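Local structure of hydrogenase expression/formation protein (hypb) (2WSM) at the interface of chains A and B. The protein binds and hydrolyses GTP as a maturation factor for hydrogenase, dimerising in a GTP-dependent way and probably serving nickel delivery to the enzyme. Sequence-based numbering; all coordinates share one arbitrary frame. Chains: chain A/B, Hydrogenase expression/formation protein (hypb).

Contact 1: the interface of chains A and B. Residues chain A 148-151, 154; chain B 148-151, 154.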
ATOM      1  N   LYS A 148      -0.789  12.884   2.826  1.00 25.64           N
ATOM      2  CA  LYS A 148      -1.534  11.972   1.964  1.00 24.83           C
ATOM      3  C   LYS A 148      -1.287  10.497   2.299  1.00 27.25           C
ATOM      4  O   LYS A 148      -2.071   9.644   1.907  1.00 26.28           O
ATOM      5  CB  LYS A 148      -1.146  12.186   0.498  1.00 29.84           C
ATOM      6  CG  LYS A 148      -1.780  13.382  -0.188  1.00 35.81           C
ATOM      7  CD  LYS A 148      -1.219  13.486  -1.603  1.00 40.78           C
ATOM      8  CE  LYS A 148      -1.963  14.506  -2.448  1.00 55.27           C
ATOM      9  NZ  LYS A 148      -1.317  14.673  -3.786  1.00 55.66           N
ATOM     10  N   HIS A 149      -0.190  10.191   2.992  1.00 29.34           N
ATOM     11  CA  HIS A 149       0.193   8.790   3.230  1.00 28.36           C
ATOM     12  C   HIS A 149       0.492   8.481   4.692  1.00 25.11           C
ATOM     13  O   HIS A 149       1.610   8.108   5.042  1.00 29.11           O
ATOM     14  CB  HIS A 149       1.387   8.401   2.345  1.00 27.94           C
ATOM     15  CG  HIS A 149       1.114   8.552   0.883  1.00 25.77           C
ATOM     16  ND1 HIS A 149       1.513   9.655   0.163  1.00 25.95           N
ATOM     17  CD2 HIS A 149       0.434   7.762   0.018  1.00 26.23           C
ATOM     18  CE1 HIS A 149       1.115   9.527  -1.091  1.00 28.18           C
ATOM     19  NE2 HIS A 149       0.454   8.388  -1.204  1.00 29.72           N
ATOM     20  N   PRO A 150      -0.519   8.618   5.551  1.00 26.47           N
ATOM     21  CA  PRO A 150      -0.354   8.394   6.989  1.00 28.31           C
ATOM     22  C   PRO A 150       0.058   6.963   7.306  1.00 23.58           C
ATOM     23  O   PRO A 150       0.852   6.765   8.219  1.00 25.74           O
ATOM     24  CB  PRO A 150      -1.757   8.649   7.554  1.00 27.16           C
ATOM     25  CG  PRO A 150      -2.492   9.380   6.486  1.00 31.10           C
ATOM     26  CD  PRO A 150      -1.906   8.956   5.191  1.00 26.69           C
ATOM     27  N   GLU A 151      -0.492   5.986   6.588  1.00 23.74           N
ATOM     28  CA  GLU A 151      -0.264   4.585   6.933  1.00 23.48           C
ATOM     29  C   GLU A 151       1.217   4.215   6.899  1.00 24.50           C
ATOM     30  O   GLU A 151       1.736   3.610   7.840  1.00 24.74           O
ATOM     31  CB  GLU A 151      -1.052   3.636   6.019  1.00 25.38           C
ATOM     32  CG  GLU A 151      -2.567   3.695   6.162  1.00 25.41           C
ATOM     33  CD  GLU A 151      -3.238   4.497   5.059  1.00 32.67           C
ATOM     34  OE1 GLU A 151      -4.264   4.017   4.536  1.00 37.50           O
ATOM     35  OE2 GLU A 151      -2.743   5.594   4.702  1.00 27.02           O
ATOM     36  N   ARG A 154       3.475   6.169   9.464  1.00 21.06           N
ATOM     37  CA  ARG A 154       3.282   5.686  10.824  1.00 25.84           C
ATOM     38  C   ARG A 154       4.215   4.538  11.212  1.00 27.79           C
ATOM     39  O   ARG A 154       4.528   4.380  12.387  1.00 29.17           O
ATOM     40  CB  ARG A 154       1.831   5.263  11.051  1.00 23.52           C
ATOM     41  CG  ARG A 154       1.033   6.206  11.930  1.00 30.31           C
ATOM     42  CD  ARG A 154      -0.425   5.750  12.042  1.00 36.17           C
ATOM     43  NE  ARG A 154      -1.241   6.253  10.940  1.00 42.80           N
ATOM     44  CZ  ARG A 154      -2.235   5.574  10.368  1.00 48.93           C
ATOM     45  NH1 ARG A 154      -2.923   6.112   9.365  1.00 39.72           N
ATOM     46  NH2 ARG A 154      -2.535   4.349  10.789  1.00 49.51           N
TER
ATOM     47  N   LYS B 148      -7.865   6.195   9.758  1.00 41.52           N
ATOM     48  CA  LYS B 148      -6.617   5.463   9.612  1.00 36.49           C
ATOM     49  C   LYS B 148      -6.321   5.115   8.152  1.00 39.35           C
ATOM     50  O   LYS B 148      -5.174   4.836   7.789  1.00 39.59           O
ATOM     51  CB  LYS B 148      -6.661   4.183  10.454  1.00 42.41           C
ATOM     52  CG  LYS B 148      -6.400   4.393  11.942  1.00 48.45           C
ATOM     53  CD  LYS B 148      -7.054   3.298  12.777  1.00 51.21           C
ATOM     54  CE  LYS B 148      -6.746   1.914  12.222  1.00 56.95           C
ATOM     55  NZ  LYS B 148      -7.759   0.894  12.644  1.00 60.47           N
ATOM     56  N   HIS B 149      -7.351   5.136   7.311  1.00 40.06           N
ATOM     57  CA  HIS B 149      -7.210   4.706   5.923  1.00 30.79           C
ATOM     58  C   HIS B 149      -7.777   5.705   4.931  1.00 29.68           C
ATOM     59  O   HIS B 149      -8.626   5.359   4.121  1.00 33.28           O
ATOM     60  CB  HIS B 149      -7.885   3.354   5.723  1.00 34.51           C
ATOM     61  CG  HIS B 149      -7.374   2.285   6.634  1.00 33.82           C
ATOM     62  ND1 HIS B 149      -8.110   1.788   7.686  1.00 39.28           N
ATOM     63  CD2 HIS B 149      -6.194   1.622   6.654  1.00 33.53           C
ATOM     64  CE1 HIS B 149      -7.411   0.858   8.311  1.00 37.98           C
ATOM     65  NE2 HIS B 149      -6.246   0.735   7.702  1.00 37.13           N
ATOM     66  N   PRO B 150      -7.300   6.951   4.984  1.00 33.77           N
ATOM     67  CA  PRO B 150      -7.782   8.008   4.092  1.00 35.52           C
ATOM     68  C   PRO B 150      -7.587   7.697   2.610  1.00 32.01           C
ATOM     69  O   PRO B 150      -8.436   8.031   1.788  1.00 37.25           O
ATOM     70  CB  PRO B 150      -6.914   9.215   4.493  1.00 35.82           C
ATOM     71  CG  PRO B 150      -5.730   8.603   5.221  1.00 30.77           C
ATOM     72  CD  PRO B 150      -6.352   7.484   5.975  1.00 31.25           C
ATOM     73  N   GLU B 151      -6.472   7.075   2.266  1.00 30.44           N
ATOM     74  CA  GLU B 151      -6.136   6.863   0.864  1.00 31.16           C
ATOM     75  C   GLU B 151      -7.224   6.094   0.114  1.00 31.29           C
ATOM     76  O   GLU B 151      -7.650   6.501  -0.968  1.00 30.02           O
ATOM     77  CB  GLU B 151      -4.786   6.160   0.757  1.00 30.77           C
ATOM     78  CG  GLU B 151      -3.870   6.543   1.909  1.00 31.40           C
ATOM     79  CD  GLU B 151      -2.420   6.358   1.594  1.00 35.47           C
ATOM     80  OE1 GLU B 151      -2.051   6.496   0.408  1.00 44.66           O
ATOM     81  OE2 GLU B 151      -1.647   6.077   2.533  1.00 35.65           O
ATOM     82  N   ARG B 154     -10.694   7.746  -0.051  1.00 32.25           N
ATOM     83  CA  ARG B 154     -10.625   8.931  -0.890  1.00 38.05           C
ATOM     84  C   ARG B 154     -10.962   8.609  -2.347  1.00 41.86           C
ATOM     85  O   ARG B 154     -11.333   9.500  -3.111  1.00 42.56           O
ATOM     86  CB  ARG B 154      -9.238   9.575  -0.773  1.00 39.68           C
ATOM     87  CG  ARG B 154      -8.972  10.718  -1.737  1.00 45.16           C
ATOM     88  CD  ARG B 154      -7.938  11.710  -1.185  1.00 51.50           C
ATOM     89  NE  ARG B 154      -6.689  11.084  -0.740  1.00 50.59           N
ATOM     90  CZ  ARG B 154      -6.238  11.113   0.514  1.00 51.26           C
ATOM     91  NH1 ARG B 154      -5.085  10.524   0.833  1.00 38.63           N
ATOM     92  NH2 ARG B 154      -6.937  11.741   1.453  1.00 50.42           N
TER
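This is a two-fold symmetric homodimer interface in which the turn between helix 145-148 and the short helix starting at residue 150 packs against its own copy, closing one end of the contact between the two GTPase subunits. On the axis the proline rings meet tip to tip, A:Pro150 CG lying 3.6 Å from B:Pro150 CG. Further along the axis the two glutamates also reach toward each other by their tips, A:Glu151 OE2 and B:Glu151 OE2 being 2.5 Å apart with the carboxylate planes turned 61° to one another. So close a pair is a clash if both groups are charged; a proton shared between them would make it a hydrogen bond, and the proximity would be expected to raise the pKa of one. The two chains get there differently: A:Glu151 bends at chi2 (101°), while B:Glu151 runs extended beyond CG and crosses the ring of A:His149 at about a right angle, its CD 3.5 Å from A:His149 CD2. A polar link comes from A:Arg154, whose chain bends at chi3 so that A:Arg154 NH1 donates to B:Lys148 O, the backbone carbonyl oxygen, at 3.0 Å. That bond is nearly straight, 169° at the hydrogen, and the oxygen lies in the guanidinium plane, although the donor sits above the carbonyl plane. In the twin, B:Arg154 NH1 stays 3.3 Å from A:Lys148 O. The patch thus joins the subunits through arginine-to-backbone contacts around a proline and carboxylate centre, supporting the HypB dimer.

Contact 2: the interface of chains A and B. Residues chain A 92, 119, 121-122, 124-126, 151; chain B 92, 121-122, 124-126, 151.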
ATOM      1  N   CYS A  92       3.377  -5.195  -5.485  1.00 30.26           N
ATOM      2  CA  CYS A  92       3.703  -3.783  -5.298  1.00 27.11           C
ATOM      3  C   CYS A  92       4.437  -3.555  -3.980  1.00 21.68           C
ATOM      4  O   CYS A  92       4.361  -2.476  -3.408  1.00 19.17           O
ATOM      5  CB  CYS A  92       2.422  -2.945  -5.320  1.00 29.45           C
ATOM      6  SG  CYS A  92       1.120  -3.532  -4.184  1.00 32.24           S
ATOM      7  N   ASN A 119       6.936   2.602  -3.873  1.00 23.68           N
ATOM      8  CA  ASN A 119       5.503   2.646  -3.592  1.00 28.15           C
ATOM      9  C   ASN A 119       5.244   3.069  -2.145  1.00 24.34           C
ATOM     10  O   ASN A 119       5.930   2.614  -1.235  1.00 27.17           O
ATOM     11  CB  ASN A 119       4.888   1.269  -3.886  1.00 27.96           C
ATOM     12  CG  ASN A 119       3.447   1.161  -3.450  1.00 29.08           C
ATOM     13  OD1 ASN A 119       3.161   0.829  -2.308  1.00 33.76           O
ATOM     14  ND2 ASN A 119       2.525   1.416  -4.372  1.00 34.79           N
ATOM     15  N   ILE A 121       2.241   2.813  -0.470  1.00 27.58           N
ATOM     16  CA  ILE A 121       1.003   2.230   0.048  1.00 28.35           C
ATOM     17  C   ILE A 121       1.169   0.756   0.454  1.00 28.54           C
ATOM     18  O   ILE A 121       1.077   0.411   1.630  1.00 26.48           O
ATOM     19  CB  ILE A 121      -0.144   2.355  -0.992  1.00 27.33           C
ATOM     20  CG1 ILE A 121      -0.719   3.771  -1.001  1.00 35.47           C
ATOM     21  CG2 ILE A 121      -1.255   1.350  -0.719  1.00 30.92           C
ATOM     22  CD1 ILE A 121      -0.199   4.631  -2.125  1.00 42.41           C
ATOM     23  N   CYS A 122       1.421  -0.099  -0.533  1.00 25.76           N
ATOM     24  CA  CYS A 122       1.433  -1.550  -0.342  1.00 24.14           C
ATOM     25  C   CYS A 122       2.338  -2.082   0.777  1.00 25.14           C
ATOM     26  O   CYS A 122       1.955  -3.015   1.472  1.00 27.82           O
ATOM     27  CB  CYS A 122       1.758  -2.261  -1.666  1.00 27.29           C
ATOM     28  SG  CYS A 122       0.567  -1.957  -3.016  1.00 29.34           S
ATOM     29  N   VAL A 124       3.003  -1.141   3.672  1.00 27.67           N
ATOM     30  CA  VAL A 124       2.559  -0.915   5.046  1.00 27.47           C
ATOM     31  C   VAL A 124       2.396  -2.213   5.841  1.00 32.27           C
ATOM     32  O   VAL A 124       2.972  -2.355   6.913  1.00 32.27           O
ATOM     33  CB  VAL A 124       1.248  -0.112   5.090  1.00 24.61           C
ATOM     34  CG1 VAL A 124       0.615  -0.185   6.476  1.00 28.22           C
ATOM     35  CG2 VAL A 124       1.502   1.330   4.685  1.00 23.40           C
ATOM     36  N   ASP A 125       1.635  -3.161   5.295  1.00 28.80           N
ATOM     37  CA  ASP A 125       1.233  -4.357   6.036  1.00 33.17           C
ATOM     38  C   ASP A 125       2.195  -5.539   5.977  1.00 35.62           C
ATOM     39  O   ASP A 125       1.882  -6.610   6.496  1.00 37.77           O
ATOM     40  CB  ASP A 125      -0.135  -4.840   5.551  1.00 37.17           C
ATOM     41  CG  ASP A 125      -1.264  -3.954   6.017  1.00 42.57           C
ATOM     42  OD1 ASP A 125      -2.205  -3.752   5.225  1.00 48.37           O
ATOM     43  OD2 ASP A 125      -1.211  -3.460   7.169  1.00 39.98           O
ATOM     44  N   PHE A 126       3.352  -5.366   5.348  1.00 27.66           N
ATOM     45  CA  PHE A 126       4.270  -6.485   5.201  1.00 27.85           C
ATOM     46  C   PHE A 126       5.544  -6.407   6.046  1.00 30.57           C
ATOM     47  O   PHE A 126       6.495  -5.698   5.724  1.00 29.88           O
ATOM     48  CB  PHE A 126       4.556  -6.741   3.724  1.00 24.83           C
ATOM     49  CG  PHE A 126       3.317  -7.048   2.938  1.00 32.68           C
ATOM     50  CD1 PHE A 126       2.816  -8.339   2.891  1.00 31.79           C
ATOM     51  CD2 PHE A 126       2.618  -6.037   2.293  1.00 27.16           C
ATOM     52  CE1 PHE A 126       1.658  -8.626   2.183  1.00 30.72           C
ATOM     53  CE2 PHE A 126       1.463  -6.313   1.587  1.00 29.07           C
ATOM     54  CZ  PHE A 126       0.979  -7.610   1.530  1.00 28.86           C
ATOM     55  N   GLU A 151      -0.492   5.986   6.588  1.00 23.74           N
ATOM     56  CA  GLU A 151      -0.264   4.585   6.933  1.00 23.48           C
ATOM     57  C   GLU A 151       1.217   4.215   6.899  1.00 24.50           C
ATOM     58  O   GLU A 151       1.736   3.610   7.840  1.00 24.74           O
ATOM     59  CB  GLU A 151      -1.052   3.636   6.019  1.00 25.38           C
ATOM     60  CG  GLU A 151      -2.567   3.695   6.162  1.00 25.41           C
ATOM     61  CD  GLU A 151      -3.238   4.497   5.059  1.00 32.67           C
ATOM     62  OE1 GLU A 151      -4.264   4.017   4.536  1.00 37.50           O
ATOM     63  OE2 GLU A 151      -2.743   5.594   4.702  1.00 27.02           O
TER
ATOM     64  N   CYS B  92      -1.756  -8.588  -3.183  1.00 32.72           N
ATOM     65  CA  CYS B  92      -2.662  -8.189  -2.098  1.00 29.37           C
ATOM     66  C   CYS B  92      -3.829  -7.338  -2.594  1.00 27.85           C
ATOM     67  O   CYS B  92      -4.456  -6.612  -1.825  1.00 31.27           O
ATOM     68  CB  CYS B  92      -1.894  -7.425  -1.018  1.00 33.42           C
ATOM     69  SG  CYS B  92      -0.894  -6.014  -1.621  1.00 30.11           S
ATOM     70  N   ILE B 121      -5.677  -1.256   1.872  1.00 29.60           N
ATOM     71  CA  ILE B 121      -4.450  -0.559   1.510  1.00 32.98           C
ATOM     72  C   ILE B 121      -4.024  -0.754   0.045  1.00 31.01           C
ATOM     73  O   ILE B 121      -4.069   0.193  -0.742  1.00 29.98           O
ATOM     74  CB  ILE B 121      -3.323  -0.913   2.511  1.00 38.58           C
ATOM     75  CG1 ILE B 121      -3.488  -0.060   3.775  1.00 35.70           C
ATOM     76  CG2 ILE B 121      -1.943  -0.721   1.896  1.00 29.56           C
ATOM     77  CD1 ILE B 121      -3.006  -0.727   5.034  1.00 41.94           C
ATOM     78  N   CYS B 122      -3.649  -1.978  -0.314  1.00 27.64           N
ATOM     79  CA  CYS B 122      -3.141  -2.288  -1.655  1.00 28.51           C
ATOM     80  C   CYS B 122      -3.978  -1.813  -2.850  1.00 27.45           C
ATOM     81  O   CYS B 122      -3.423  -1.293  -3.814  1.00 27.22           O
ATOM     82  CB  CYS B 122      -2.873  -3.788  -1.787  1.00 25.81           C
ATOM     83  SG  CYS B 122      -1.654  -4.400  -0.626  1.00 32.50           S
ATOM     84  N   VAL B 124      -5.695   0.639  -3.482  1.00 29.08           N
ATOM     85  CA  VAL B 124      -5.742   2.082  -3.703  1.00 23.56           C
ATOM     86  C   VAL B 124      -5.207   2.525  -5.056  1.00 29.30           C
ATOM     87  O   VAL B 124      -5.839   3.325  -5.740  1.00 32.23           O
ATOM     88  CB  VAL B 124      -4.987   2.831  -2.596  1.00 28.96           C
ATOM     89  CG1 VAL B 124      -4.637   4.242  -3.044  1.00 29.43           C
ATOM     90  CG2 VAL B 124      -5.821   2.854  -1.320  1.00 30.85           C
ATOM     91  N   ASP B 125      -4.047   2.004  -5.443  1.00 31.08           N
ATOM     92  CA  ASP B 125      -3.364   2.461  -6.652  1.00 31.11           C
ATOM     93  C   ASP B 125      -3.894   1.838  -7.937  1.00 35.48           C
ATOM     94  O   ASP B 125      -3.656   2.357  -9.026  1.00 35.72           O
ATOM     95  CB  ASP B 125      -1.867   2.169  -6.557  1.00 32.09           C
ATOM     96  CG  ASP B 125      -1.127   3.181  -5.717  1.00 35.62           C
ATOM     97  OD1 ASP B 125      -0.050   2.833  -5.186  1.00 35.92           O
ATOM     98  OD2 ASP B 125      -1.623   4.318  -5.589  1.00 35.64           O
ATOM     99  N   PHE B 126      -4.608   0.727  -7.810  1.00 29.71           N
ATOM    100  CA  PHE B 126      -4.907  -0.106  -8.965  1.00 32.72           C
ATOM    101  C   PHE B 126      -6.265   0.108  -9.633  1.00 31.18           C
ATOM    102  O   PHE B 126      -7.280  -0.429  -9.199  1.00 30.03           O
ATOM    103  CB  PHE B 126      -4.668  -1.578  -8.609  1.00 30.13           C
ATOM    104  CG  PHE B 126      -3.247  -1.855  -8.227  1.00 31.29           C
ATOM    105  CD1 PHE B 126      -2.304  -2.151  -9.201  1.00 29.93           C
ATOM    106  CD2 PHE B 126      -2.837  -1.748  -6.905  1.00 27.07           C
ATOM    107  CE1 PHE B 126      -0.971  -2.372  -8.857  1.00 32.18           C
ATOM    108  CE2 PHE B 126      -1.515  -1.969  -6.550  1.00 30.82           C
ATOM    109  CZ  PHE B 126      -0.577  -2.281  -7.531  1.00 31.41           C
ATOM    110  N   GLU B 151      -6.472   7.075   2.266  1.00 30.44           N
ATOM    111  CA  GLU B 151      -6.136   6.863   0.864  1.00 31.16           C
ATOM    112  C   GLU B 151      -7.224   6.094   0.114  1.00 31.29           C
ATOM    113  O   GLU B 151      -7.650   6.501  -0.968  1.00 30.02           O
ATOM    114  CB  GLU B 151      -4.786   6.160   0.757  1.00 30.77           C
ATOM    115  CG  GLU B 151      -3.870   6.543   1.909  1.00 31.40           C
ATOM    116  CD  GLU B 151      -2.420   6.358   1.594  1.00 35.47           C
ATOM    117  OE1 GLU B 151      -2.051   6.496   0.408  1.00 44.66           O
ATOM    118  OE2 GLU B 151      -1.647   6.077   2.533  1.00 35.65           O
TER
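The loop at A:Ile121 and B:Ile121 and the 3-10 helix 122-125 of each chain face their counterparts across the two-fold axis, flanked by the loops carrying A:Cys92 and B:Cys92 and by A:Phe126 and B:Phe126. At the centre the isoleucines slide past each other in opposite directions. In both, CG2 lies anti to the backbone N, and A:Ile121 CG2 presses on B:Ile121 CG2 at 3.4 Å, tighter than usual packing. Their CD1 methyls reach outward to the other chain's aspartate: B:Ile121 CD1 packs 3.8 Å from A:Asp125 CG, and A:Ile121 meets B:Asp125 tip to tip. A:Ile121 CG1 also touches the B:Glu151 carboxylate, 3.3 Å from OE1. Next along the axis, beyond the isoleucines, each chain carries its own disulfide, A:Cys92-A:Cys122 and B:Cys92-B:Cys122, and the two bridges sit side by side, A:Cys122 SG 4.1 Å from B:Cys122 SG. A:Cys92 SG and B:Cys92 SG take the crowded position between backbone N and carbonyl carbon (chi1 52°). The partner's phenylalanine approaches by its rim: A:Cys92 CB lies in the plane of the B:Phe126 ring, 3.8 Å from CZ, with the same arrangement in the twin. Within chain A, A:Asn119 OD1 accepts from two backbone amides, A:Cys122 N (2.7 Å) and A:Ile121 N, and so holds the loop in shape. A:Asn119 ND2 meets B:Asp125 OD1 tip to tip, but its N-H points elsewhere, so no hydrogen bond is made. This apolar core brings the paired cysteines of both subunits together at the dimer axis; they may serve as metal ligands when reduced.

About 10 Å separates the C-alpha centres of contact 1 and contact 2, and both contain A:Glu151 and B:Glu151. The glutamates therefore connect the two patches: their carboxylate tips meet in contact 1, and B:Glu151 turns an oxygen toward the isoleucine of contact 2. Contact 1 supplies the more polar end, built from the helix starting at residue 150 (150-154 in chain A, 150-153 in chain B) and the preceding turn, whereas contact 2 supplies an apolar core from the 3-10 helix 122-125 and its loop. Lying along one two-fold surface, they are likely to form and separate together, which could couple GTP-dependent dimerisation to the placement of the cysteines at the subunit boundary.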